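Local structure of uncharacterized NTF2-like protein (Cytophaga hutchinsonii ATCC 33406, 3F40) at residues A[14-17]-A[18-22]. The protein is of unknown function but adopts an NTF2-like fold of the SnoaL-like family, whose cone-shaped interior often serves as a ligand-binding or catalytic pocket. Sequence-based numbering, arbitrary orientation.
Sequences EFIH and ALNTE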
ATOM      1  N   GLU A  14      10.600  -3.716 -14.529  1.00 10.46           N
ATOM      2  CA  GLU A  14      11.984  -3.525 -14.981  1.00 10.75           C
ATOM      3  C   GLU A  14      12.760  -2.694 -13.982  1.00 11.91           C
ATOM      4  O   GLU A  14      13.930  -2.955 -13.725  1.00 12.78           O
ATOM      5  CB  GLU A  14      12.037  -2.843 -16.323  1.00 11.84           C
ATOM      6  CG  GLU A  14      11.551  -3.699 -17.436  1.00 11.69           C
ATOM      7  CD  GLU A  14      11.521  -2.993 -18.740  1.00 16.90           C
ATOM      8  OE1 GLU A  14      11.842  -1.735 -18.759  1.00 15.32           O
ATOM      9  OE2 GLU A  14      11.129  -3.716 -19.700  1.00 15.37           O
ATOM     10  N   PHE A  15      12.128  -1.678 -13.424  1.00 11.15           N
ATOM     11  CA  PHE A  15      12.794  -0.841 -12.396  1.00 11.02           C
ATOM     12  C   PHE A  15      13.165  -1.677 -11.190  1.00 11.56           C
ATOM     13  O   PHE A  15      14.294  -1.610 -10.693  1.00 12.66           O
ATOM     14  CB  PHE A  15      11.866   0.339 -12.007  1.00 11.97           C
ATOM     15  CG  PHE A  15      12.428   1.239 -10.944  1.00 11.16           C
ATOM     16  CD1 PHE A  15      13.497   2.079 -11.234  1.00 12.71           C
ATOM     17  CD2 PHE A  15      11.884   1.294  -9.676  1.00 12.03           C
ATOM     18  CE1 PHE A  15      14.029   2.901 -10.267  1.00 12.40           C
ATOM     19  CE2 PHE A  15      12.415   2.132  -8.727  1.00 14.27           C
ATOM     20  CZ  PHE A  15      13.482   2.936  -9.030  1.00 12.95           C
ATOM     21  N   ILE A  16      12.223  -2.491 -10.719  1.00 10.82           N
ATOM     22  CA  ILE A  16      12.487  -3.340  -9.576  1.00 12.27           C
ATOM     23  C   ILE A  16      13.587  -4.349  -9.917  1.00 12.32           C
ATOM     24  O   ILE A  16      14.477  -4.575  -9.093  1.00 12.75           O
ATOM     25  CB  ILE A  16      11.243  -4.076  -9.084  1.00 11.92           C
ATOM     26  CG1 ILE A  16      10.197  -3.072  -8.626  1.00 12.95           C
ATOM     27  CG2 ILE A  16      11.582  -5.052  -7.979  1.00 14.39           C
ATOM     28  CD1 ILE A  16      10.624  -2.170  -7.470  1.00 14.15           C
ATOM     29  N   HIS A  17      13.555  -4.918 -11.127  1.00 11.59           N
ATOM     30  CA  HIS A  17      14.607  -5.878 -11.529  1.00 12.21           C
ATOM     31  C   HIS A  17      15.978  -5.223 -11.573  1.00 12.44           C
ATOM     32  O   HIS A  17      16.974  -5.831 -11.163  1.00 13.52           O
ATOM     33  CB  HIS A  17      14.287  -6.486 -12.884  1.00 12.99           C
ATOM     34  CG  HIS A  17      15.284  -7.498 -13.309  1.00 12.22           C
ATOM     35  ND1 HIS A  17      15.428  -8.695 -12.653  1.00 16.15           N
ATOM     36  CD2 HIS A  17      16.197  -7.481 -14.301  1.00 12.54           C
ATOM     37  CE1 HIS A  17      16.390  -9.389 -13.246  1.00 13.81           C
ATOM     38  NE2 HIS A  17      16.886  -8.668 -14.227  1.00 13.25           N
ATOM     39  N   ALA A  18      16.013  -4.007 -12.092  1.00 12.09           N
ATOM     40  CA  ALA A  18      17.260  -3.259 -12.124  1.00 13.00           C
ATOM     41  C   ALA A  18      17.792  -3.048 -10.701  1.00 13.22           C
ATOM     42  O   ALA A  18      18.975  -3.259 -10.418  1.00 13.60           O
ATOM     43  CB  ALA A  18      17.097  -1.945 -12.885  1.00 12.70           C
ATOM     44  N   LEU A  19      16.959  -2.653  -9.766  1.00 12.17           N
ATOM     45  CA  LEU A  19      17.441  -2.474  -8.392  1.00 12.31           C
ATOM     46  C   LEU A  19      17.919  -3.806  -7.805  1.00 13.22           C
ATOM     47  O   LEU A  19      18.966  -3.894  -7.157  1.00 12.83           O
ATOM     48  CB  LEU A  19      16.341  -1.867  -7.518  1.00 12.50           C
ATOM     49  CG  LEU A  19      15.904  -0.452  -7.854  1.00 12.14           C
ATOM     50  CD1 LEU A  19      14.708  -0.041  -7.009  1.00 13.13           C
ATOM     51  CD2 LEU A  19      17.051   0.539  -7.671  1.00 14.06           C
ATOM     52  N   ASN A  20      17.169  -4.859  -8.047  1.00 13.54           N
ATOM     53  CA  ASN A  20      17.514  -6.168  -7.466  1.00 13.74           C
ATOM     54  C   ASN A  20      18.834  -6.721  -7.978  1.00 14.90           C
ATOM     55  O   ASN A  20      19.526  -7.427  -7.266  1.00 17.07           O
ATOM     56  CB  ASN A  20      16.412  -7.199  -7.707  1.00 14.47           C
ATOM     57  CG  ASN A  20      15.298  -7.103  -6.696  1.00 13.86           C
ATOM     58  OD1 ASN A  20      15.476  -6.506  -5.641  1.00 16.63           O
ATOM     59  ND2 ASN A  20      14.121  -7.685  -7.008  1.00 14.73           N
ATOM     60  N   THR A  21      19.150  -6.365  -9.204  1.00 13.64           N
ATOM     61  CA  THR A  21      20.390  -6.826  -9.824  1.00 14.44           C
ATOM     62  C   THR A  21      21.476  -5.767  -9.732  1.00 14.90           C
ATOM     63  O   THR A  21      22.519  -5.844 -10.380  1.00 14.44           O
ATOM     64  CB  THR A  21      20.182  -7.244 -11.269  1.00 15.18           C
ATOM     65  OG1 THR A  21      19.629  -6.158 -12.039  1.00 15.13           O
ATOM     66  CG2 THR A  21      19.295  -8.526 -11.319  1.00 15.70           C
ATOM     67  N   GLU A  22      21.249  -4.804  -8.859  1.00 14.13           N
ATOM     68  CA  GLU A  22      22.209  -3.737  -8.594  1.00 14.86           C
ATOM     69  C   GLU A  22      22.661  -3.083  -9.912  1.00 15.35           C
ATOM     70  O   GLU A  22      23.847  -2.767 -10.101  1.00 17.10           O
ATOM     71  CB  GLU A  22      23.382  -4.229  -7.694  1.00 14.31           C
ATOM     72  CG  GLU A  22      22.893  -4.724  -6.342  1.00 15.12           C
ATOM     73  CD  GLU A  22      24.031  -4.906  -5.293  1.00 11.69           C
ATOM     74  OE1 GLU A  22      25.259  -4.723  -5.636  1.00 24.24           O
ATOM     75  OE2 GLU A  22      23.662  -5.272  -4.144  1.00 16.31           O
TER
HETATM   76  O   HOH W   1      14.482  -9.548  -9.579  1.00 26.19           O
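Phe-15 and Leu-19, one turn apart on helix 8-20, meet on its buried side, where apolar residues belong: Leu-19 CG stands over one face of the aromatic ring, and its CD1 methyl comes 3.6 Å from Phe-15 CE2. The ring reaches this branch because CG stands anti to the backbone N (chi1 179°), which swings it toward the C-terminal end of the helix. Ala-18 suits a place where helices come close, since its lone methyl keeps the bulk small; its N donates to Glu-14 O at 2.8 Å.

The other side is looser and faces solvent. There the Thr-21 methyl CG2 sits over a face of the His-17 imidazole, a CH-pi contact 4.0 Å from the ring centroid. Threonine suits this spot by carrying a hydroxyl as well: OG1 donates to His-17 O at 2.8 Å while the backbone N approaches that oxygen from the opposite face of the carbonyl plane. Two donors thus grip one acceptor near the helix end, where Glu-22, with positive phi, is the C-prime residue of a Schellman motif.

Asn-20 lies alongside Ile-16, and its amide serves two partners at once: ND2 donates to a water 3.2 Å away that is weakly linked to His-17 ND1, and OD1 accepts from Tyr-61 N. With an alanine in this place, that strand N-H is likely to lose its side-chain acceptor, and the water its amide donor.

One side of helix 8-20 thus lies against strands 60-69 and 72-81, through Ile-16 and Leu-19, while Phe-15, Ala-18 and Leu-19 meet Ala-27 of helix 24-29.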